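Local coordinates for protein CLPV1 (Pseudomonas aeruginosa, PDB 4UQW) that probably recognises the contracted type VI secretion sheath through this N domain, so that the ClpV ATPase can disassemble it, at residues L18-F29 against H42-S53. Residues are numbered along the deposited sequence; the frame is centred on the assembly and turned at random.
Sequences LAYKAIEAATVF and HWFHQILQLPDS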
ATOM      1  N   LEU A  18      -3.900  10.432   4.223  1.00 17.37           N
ATOM      2  CA  LEU A  18      -2.633  10.230   3.499  1.00 17.11           C
ATOM      3  C   LEU A  18      -2.790   9.066   2.504  1.00 17.22           C
ATOM      4  O   LEU A  18      -2.407   9.139   1.288  1.00 16.31           O
ATOM      5  CB  LEU A  18      -1.488   9.997   4.528  1.00 18.45           C
ATOM      6  CG  LEU A  18      -0.094   9.821   3.896  1.00 17.50           C
ATOM      7  CD1 LEU A  18       1.017  10.273   4.869  1.00 16.90           C
ATOM      8  CD2 LEU A  18       0.180   8.383   3.464  1.00 17.80           C
ATOM      9  N   ALA A  19      -3.329   7.934   2.960  1.00 15.25           N
ATOM     10  CA  ALA A  19      -3.469   6.747   2.117  1.00 13.86           C
ATOM     11  C   ALA A  19      -4.437   7.011   0.980  1.00 14.93           C
ATOM     12  O   ALA A  19      -4.185   6.581  -0.156  1.00 16.14           O
ATOM     13  CB  ALA A  19      -3.944   5.514   2.913  1.00 15.57           C
ATOM     14  N   TYR A  20      -5.573   7.694   1.226  1.00 14.33           N
ATOM     15  CA  TYR A  20      -6.558   7.897   0.180  1.00 15.50           C
ATOM     16  C   TYR A  20      -6.033   8.912  -0.836  1.00 16.46           C
ATOM     17  O   TYR A  20      -6.185   8.732  -2.059  1.00 16.28           O
ATOM     18  CB  TYR A  20      -7.888   8.420   0.737  1.00 16.44           C
ATOM     19  CG  TYR A  20      -9.172   8.002   0.018  1.00 16.17           C
ATOM     20  CD1 TYR A  20      -9.188   7.623  -1.328  1.00 20.86           C
ATOM     21  CD2 TYR A  20     -10.358   7.861   0.726  1.00 17.99           C
ATOM     22  CE1 TYR A  20     -10.369   7.220  -1.966  1.00 19.11           C
ATOM     23  CE2 TYR A  20     -11.545   7.493   0.105  1.00 17.35           C
ATOM     24  CZ  TYR A  20     -11.554   7.160  -1.236  1.00 18.45           C
ATOM     25  OH  TYR A  20     -12.683   6.737  -1.895  1.00 19.22           O
ATOM     26  N   LYS A  21      -5.385   9.966  -0.366  1.00 15.96           N
ATOM     27  CA  LYS A  21      -4.825  10.941  -1.332  1.00 16.18           C
ATOM     28  C   LYS A  21      -3.773  10.264  -2.188  1.00 17.52           C
ATOM     29  O   LYS A  21      -3.611  10.593  -3.371  1.00 18.24           O
ATOM     30  CB  LYS A  21      -4.246  12.162  -0.590  1.00 16.98           C
ATOM     31  CG  LYS A  21      -5.394  13.080  -0.053  1.00 23.69           C
ATOM     32  CD  LYS A  21      -4.806  14.242   0.770  1.00 42.06           C
ATOM     33  CE  LYS A  21      -5.898  15.079   1.434  1.00 55.44           C
ATOM     34  NZ  LYS A  21      -5.319  15.850   2.585  1.00 66.12           N
ATOM     35  N   ALA A  22      -3.068   9.277  -1.616  1.00 15.56           N
ATOM     36  CA  ALA A  22      -2.056   8.599  -2.437  1.00 15.02           C
ATOM     37  C   ALA A  22      -2.687   7.651  -3.459  1.00 16.58           C
ATOM     38  O   ALA A  22      -2.094   7.420  -4.515  1.00 17.55           O
ATOM     39  CB  ALA A  22      -1.024   7.850  -1.545  1.00 16.08           C
ATOM     40  N   ILE A  23      -3.853   7.046  -3.174  1.00 16.75           N
ATOM     41  CA  ILE A  23      -4.638   6.293  -4.175  1.00 16.01           C
ATOM     42  C   ILE A  23      -4.982   7.227  -5.339  1.00 15.16           C
ATOM     43  O   ILE A  23      -4.896   6.862  -6.529  1.00 16.06           O
ATOM     44  CB  ILE A  23      -6.046   5.735  -3.590  1.00 21.11           C
ATOM     45  CG1 ILE A  23      -5.777   4.483  -2.802  1.00 34.31           C
ATOM     46  CG2 ILE A  23      -7.099   5.477  -4.745  1.00 25.55           C
ATOM     47  CD1 ILE A  23      -5.327   3.303  -3.674  1.00 32.65           C
ATOM     48  N   GLU A  24      -5.461   8.425  -5.021  1.00 15.53           N
ATOM     49  CA  GLU A  24      -5.789   9.410  -6.058  1.00 16.46           C
ATOM     50  C   GLU A  24      -4.561   9.750  -6.869  1.00 17.42           C
ATOM     51  O   GLU A  24      -4.620   9.757  -8.097  1.00 18.13           O
ATOM     52  CB  GLU A  24      -6.412  10.652  -5.397  1.00 19.94           C
ATOM     53  CG  GLU A  24      -6.850  11.682  -6.426  1.00 21.45           C
ATOM     54  CD  GLU A  24      -7.583  12.884  -5.796  1.00 30.86           C
ATOM     55  OE1 GLU A  24      -7.864  12.848  -4.576  1.00 37.12           O
ATOM     56  OE2 GLU A  24      -7.888  13.810  -6.564  1.00 35.37           O
ATOM     57  N   ALA A  25      -3.438  10.034  -6.220  1.00 17.66           N
ATOM     58  CA  ALA A  25      -2.205  10.381  -6.926  1.00 18.22           C
ATOM     59  C   ALA A  25      -1.740   9.211  -7.776  1.00 17.06           C
ATOM     60  O   ALA A  25      -1.227   9.415  -8.903  1.00 20.37           O
ATOM     61  CB  ALA A  25      -1.111  10.778  -5.937  1.00 21.45           C
ATOM     62  N   ALA A  26      -1.872   7.983  -7.240  1.00 16.34           N
ATOM     63  CA  ALA A  26      -1.503   6.793  -7.990  1.00 17.77           C
ATOM     64  C   ALA A  26      -2.339   6.629  -9.223  1.00 16.74           C
ATOM     65  O   ALA A  26      -1.831   6.153 -10.251  1.00 17.71           O
ATOM     66  CB  ALA A  26      -1.686   5.567  -7.126  1.00 17.19           C
ATOM     67  N   THR A  27      -3.614   6.997  -9.115  1.00 17.60           N
ATOM     68  CA  THR A  27      -4.488   6.912 -10.286  1.00 18.17           C
ATOM     69  C   THR A  27      -4.051   7.903 -11.350  1.00 17.92           C
ATOM     70  O   THR A  27      -4.002   7.569 -12.540  1.00 18.36           O
ATOM     71  CB  THR A  27      -5.960   7.197  -9.850  1.00 15.46           C
ATOM     72  OG1 THR A  27      -6.383   6.164  -8.963  1.00 16.59           O
ATOM     73  CG2 THR A  27      -6.897   7.217 -11.056  1.00 20.06           C
ATOM     74  N   VAL A  28      -3.749   9.123 -10.945  1.00 17.29           N
ATOM     75  CA  VAL A  28      -3.328  10.146 -11.918  1.00 19.88           C
ATOM     76  C   VAL A  28      -2.034   9.678 -12.613  1.00 20.75           C
ATOM     77  O   VAL A  28      -1.875   9.785 -13.855  1.00 21.46           O
ATOM     78  CB  VAL A  28      -3.104  11.481 -11.232  1.00 21.80           C
ATOM     79  CG1 VAL A  28      -2.360  12.499 -12.191  1.00 27.09           C
ATOM     80  CG2 VAL A  28      -4.459  12.014 -10.693  1.00 24.89           C
ATOM     81  N   PHE A  29      -1.108   9.128 -11.830  1.00 21.79           N
ATOM     82  CA  PHE A  29       0.178   8.652 -12.392  1.00 20.55           C
ATOM     83  C   PHE A  29      -0.022   7.490 -13.339  1.00 21.38           C
ATOM     84  O   PHE A  29       0.573   7.450 -14.429  1.00 22.33           O
ATOM     85  CB  PHE A  29       1.100   8.249 -11.228  1.00 23.54           C
ATOM     86  CG  PHE A  29       2.474   7.778 -11.634  1.00 28.17           C
ATOM     87  CD1 PHE A  29       2.697   6.455 -11.959  1.00 44.85           C
ATOM     88  CD2 PHE A  29       3.541   8.650 -11.628  1.00 31.34           C
ATOM     89  CE1 PHE A  29       3.963   6.009 -12.307  1.00 49.58           C
ATOM     90  CE2 PHE A  29       4.815   8.213 -11.954  1.00 35.56           C
ATOM     91  CZ  PHE A  29       5.020   6.891 -12.297  1.00 38.23           C
ATOM     92  N   HIS A  42       2.065   1.397  -7.906  1.00 15.78           N
ATOM     93  CA  HIS A  42       1.759   2.827  -8.051  1.00 13.82           C
ATOM     94  C   HIS A  42       1.499   3.461  -6.697  1.00 15.20           C
ATOM     95  O   HIS A  42       1.915   4.588  -6.426  1.00 15.41           O
ATOM     96  CB  HIS A  42       0.502   3.057  -8.922  1.00 15.13           C
ATOM     97  CG  HIS A  42       0.637   2.633 -10.349  1.00 15.37           C
ATOM     98  ND1 HIS A  42      -0.014   1.517 -10.809  1.00 15.48           N
ATOM     99  CD2 HIS A  42       1.289   3.177 -11.407  1.00 15.40           C
ATOM    100  CE1 HIS A  42       0.211   1.384 -12.112  1.00 16.49           C
ATOM    101  NE2 HIS A  42       1.000   2.373 -12.491  1.00 16.15           N
ATOM    102  N   TRP A  43       0.728   2.760  -5.854  1.00 14.29           N
ATOM    103  CA  TRP A  43       0.271   3.315  -4.573  1.00 13.82           C
ATOM    104  C   TRP A  43       1.490   3.503  -3.663  1.00 15.98           C
ATOM    105  O   TRP A  43       1.682   4.562  -3.047  1.00 15.11           O
ATOM    106  CB  TRP A  43      -0.707   2.340  -3.933  1.00 12.88           C
ATOM    107  CG  TRP A  43      -1.514   2.942  -2.812  1.00 14.40           C
ATOM    108  CD1 TRP A  43      -1.548   4.247  -2.435  1.00 15.22           C
ATOM    109  CD2 TRP A  43      -2.430   2.218  -2.015  1.00 15.18           C
ATOM    110  NE1 TRP A  43      -2.482   4.388  -1.391  1.00 13.60           N
ATOM    111  CE2 TRP A  43      -3.060   3.153  -1.167  1.00 13.38           C
ATOM    112  CE3 TRP A  43      -2.862   0.869  -2.016  1.00 16.70           C
ATOM    113  CZ2 TRP A  43      -4.047   2.758  -0.231  1.00 16.01           C
ATOM    114  CZ3 TRP A  43      -3.836   0.468  -1.116  1.00 15.56           C
ATOM    115  CH2 TRP A  43      -4.421   1.435  -0.234  1.00 15.64           C
ATOM    116  N   PHE A  44       2.315   2.443  -3.563  1.00 15.53           N
ATOM    117  CA  PHE A  44       3.472   2.504  -2.664  1.00 16.79           C
ATOM    118  C   PHE A  44       4.496   3.535  -3.187  1.00 17.75           C
ATOM    119  O   PHE A  44       5.097   4.290  -2.394  1.00 16.88           O
ATOM    120  CB  PHE A  44       4.118   1.113  -2.522  1.00 17.30           C
ATOM    121  CG  PHE A  44       3.473   0.301  -1.460  1.00 21.19           C
ATOM    122  CD1 PHE A  44       2.112   0.323  -1.322  1.00 27.90           C
ATOM    123  CD2 PHE A  44       4.224  -0.481  -0.567  1.00 25.21           C
ATOM    124  CE1 PHE A  44       1.474  -0.438  -0.341  1.00 35.78           C
ATOM    125  CE2 PHE A  44       3.568  -1.232   0.433  1.00 23.57           C
ATOM    126  CZ  PHE A  44       2.223  -1.206   0.524  1.00 25.91           C
ATOM    127  N   HIS A  45       4.703   3.585  -4.518  1.00 15.58           N
ATOM    128  CA  HIS A  45       5.593   4.602  -5.059  1.00 16.93           C
ATOM    129  C   HIS A  45       5.078   6.035  -4.661  1.00 18.67           C
ATOM    130  O   HIS A  45       5.863   6.892  -4.221  1.00 19.50           O
ATOM    131  CB  HIS A  45       5.712   4.417  -6.575  1.00 19.70           C
ATOM    132  CG  HIS A  45       6.405   5.553  -7.233  1.00 22.62           C
ATOM    133  ND1 HIS A  45       7.775   5.659  -7.324  1.00 27.05           N
ATOM    134  CD2 HIS A  45       5.893   6.682  -7.778  1.00 19.89           C
ATOM    135  CE1 HIS A  45       8.080   6.783  -7.962  1.00 23.70           C
ATOM    136  NE2 HIS A  45       6.958   7.422  -8.238  1.00 25.50           N
ATOM    137  N   GLN A  46       3.775   6.254  -4.774  1.00 16.41           N
ATOM    138  CA  GLN A  46       3.239   7.575  -4.452  1.00 16.95           C
ATOM    139  C   GLN A  46       3.337   7.879  -2.972  1.00 17.19           C
ATOM    140  O   GLN A  46       3.639   9.043  -2.577  1.00 18.49           O
ATOM    141  CB  GLN A  46       1.772   7.709  -4.926  1.00 17.16           C
ATOM    142  CG  GLN A  46       1.700   7.917  -6.439  1.00 19.92           C
ATOM    143  CD  GLN A  46       2.354   9.159  -6.944  1.00 21.43           C
ATOM    144  OE1 GLN A  46       2.254  10.268  -6.369  1.00 26.24           O
ATOM    145  NE2 GLN A  46       3.095   8.973  -7.987  1.00 25.83           N
ATOM    146  N   ILE A  47       3.147   6.884  -2.125  1.00 15.16           N
ATOM    147  CA  ILE A  47       3.308   7.120  -0.682  1.00 16.87           C
ATOM    148  C   ILE A  47       4.751   7.508  -0.370  1.00 17.46           C
ATOM    149  O   ILE A  47       4.978   8.477   0.406  1.00 17.65           O
ATOM    150  CB  ILE A  47       2.886   5.834   0.126  1.00 15.88           C
ATOM    151  CG1 ILE A  47       1.372   5.630   0.058  1.00 15.44           C
ATOM    152  CG2 ILE A  47       3.413   5.919   1.594  1.00 19.18           C
ATOM    153  CD1 ILE A  47       0.958   4.180   0.411  1.00 17.10           C
ATOM    154  N   LEU A  48       5.712   6.859  -1.022  1.00 16.79           N
ATOM    155  CA  LEU A  48       7.119   7.104  -0.721  1.00 17.99           C
ATOM    156  C   LEU A  48       7.590   8.441  -1.309  1.00 19.99           C
ATOM    157  O   LEU A  48       8.691   8.899  -0.961  1.00 20.93           O
ATOM    158  CB  LEU A  48       7.969   5.934  -1.237  1.00 17.43           C
ATOM    159  CG  LEU A  48       7.722   4.738  -0.297  1.00 21.14           C
ATOM    160  CD1 LEU A  48       8.238   3.494  -0.985  1.00 29.98           C
ATOM    161  CD2 LEU A  48       8.399   4.926   1.028  1.00 22.53           C
ATOM    162  N   GLN A  49       6.784   9.057  -2.202  1.00 19.86           N
ATOM    163  CA  GLN A  49       7.091  10.405  -2.723  1.00 20.42           C
ATOM    164  C   GLN A  49       6.831  11.528  -1.711  1.00 21.48           C
ATOM    165  O   GLN A  49       7.375  12.635  -1.880  1.00 23.67           O
ATOM    166  CB  GLN A  49       6.280  10.706  -3.987  1.00 20.25           C
ATOM    167  CG  GLN A  49       6.720   9.906  -5.215  1.00 23.31           C
ATOM    168  CD  GLN A  49       8.042  10.404  -5.773  1.00 42.86           C
ATOM    169  OE1 GLN A  49       9.097   9.888  -5.427  1.00 37.38           O
ATOM    170  NE2 GLN A  49       7.986  11.432  -6.623  1.00 55.77           N
ATOM    171  N   LEU A  50       6.044  11.227  -0.670  1.00 19.02           N
ATOM    172  CA  LEU A  50       5.710  12.184   0.369  1.00 19.94           C
ATOM    173  C   LEU A  50       6.918  12.421   1.285  1.00 20.56           C
ATOM    174  O   LEU A  50       7.866  11.639   1.289  1.00 21.71           O
ATOM    175  CB  LEU A  50       4.524  11.643   1.190  1.00 19.34           C
ATOM    176  CG  LEU A  50       3.252  11.337   0.393  1.00 21.48           C
ATOM    177  CD1 LEU A  50       2.301  10.601   1.356  1.00 19.82           C
ATOM    178  CD2 LEU A  50       2.599  12.662  -0.020  1.00 20.32           C
ATOM    179  N   PRO A  51       6.877  13.482   2.065  1.00 21.79           N
ATOM    180  CA  PRO A  51       7.979  13.721   2.993  1.00 25.19           C
ATOM    181  C   PRO A  51       8.160  12.612   4.035  1.00 23.32           C
ATOM    182  O   PRO A  51       9.303  12.307   4.443  1.00 23.68           O
ATOM    183  CB  PRO A  51       7.564  15.014   3.699  1.00 26.42           C
ATOM    184  CG  PRO A  51       6.626  15.674   2.742  1.00 29.18           C
ATOM    185  CD  PRO A  51       5.851  14.553   2.102  1.00 23.64           C
ATOM    186  N   ASP A  52       7.046  12.004   4.457  1.00 20.41           N
ATOM    187  CA  ASP A  52       7.076  10.975   5.495  1.00 17.92           C
ATOM    188  C   ASP A  52       5.760  10.224   5.491  1.00 19.27           C
ATOM    189  O   ASP A  52       4.754  10.706   4.944  1.00 18.87           O
ATOM    190  CB  ASP A  52       7.351  11.619   6.862  1.00 21.36           C
ATOM    191  CG  ASP A  52       7.846  10.624   7.920  1.00 22.46           C
ATOM    192  OD1 ASP A  52       8.333   9.521   7.596  1.00 21.51           O
ATOM    193  OD2 ASP A  52       7.782  10.996   9.128  1.00 26.80           O
ATOM    194  N   SER A  53       5.764   9.051   6.114  1.00 17.54           N
ATOM    195  CA  SER A  53       4.598   8.181   6.206  1.00 16.08           C
ATOM    196  C   SER A  53       4.939   6.987   7.087  1.00 16.91           C
ATOM    197  O   SER A  53       6.114   6.803   7.437  1.00 17.43           O
ATOM    198  CB  SER A  53       4.151   7.651   4.844  1.00 16.36           C
ATOM    199  OG  SER A  53       5.142   6.711   4.365  1.00 17.12           O
TER
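Ile-23 lays its CD1 methyl over one face of the Trp-43 indole, a CH-pi contact 3.5 Å from the centroid of the six-membered ring, while Ala-22 CB meets the indole edge in plane. At that edge Trp-43 NE1 also donates to Ala-19 O, 3.0 Å away with an N-H...O angle of 148°; the N-H meets a lone pair of Ala-19 O, in the carbonyl plane. Ala-19 O thus takes two donors, the indole and the helical Ile-23 N. The indole reaches across because Trp-43 chi1, -165°, sets CG opposite the backbone N; Leu-119 of helix 116-124 touches it too. The side chains of Phe-29 and His-42 cross at about a right angle, and the rings meet edge to edge, Phe-29 CD1 lying 3.6 Å from His-42 CD2. Both imidazole nitrogens are hydrogen-bonded outside the two helices, ND1 with Glu-39 N and NE2 with Asn-35 OD1. In this mostly helical Clp N domain, the axes of 18-29 and 42-49 come within 8.3 Å at closest, at 115°, a closeness allowed by Ala-22 and Ala-26. Gln-46 is a knob among Ala-22, Ala-25, Ala-26 and Phe-29; bent at chi2, it brings OE1 to 3.4 Å from Ala-25 CB and turns its amide NE2 toward Phe-29 CD2. Leu-50 and Leu-18 slide past each other in opposite directions, Leu-50 CD1 3.6 Å from Leu-18 CG.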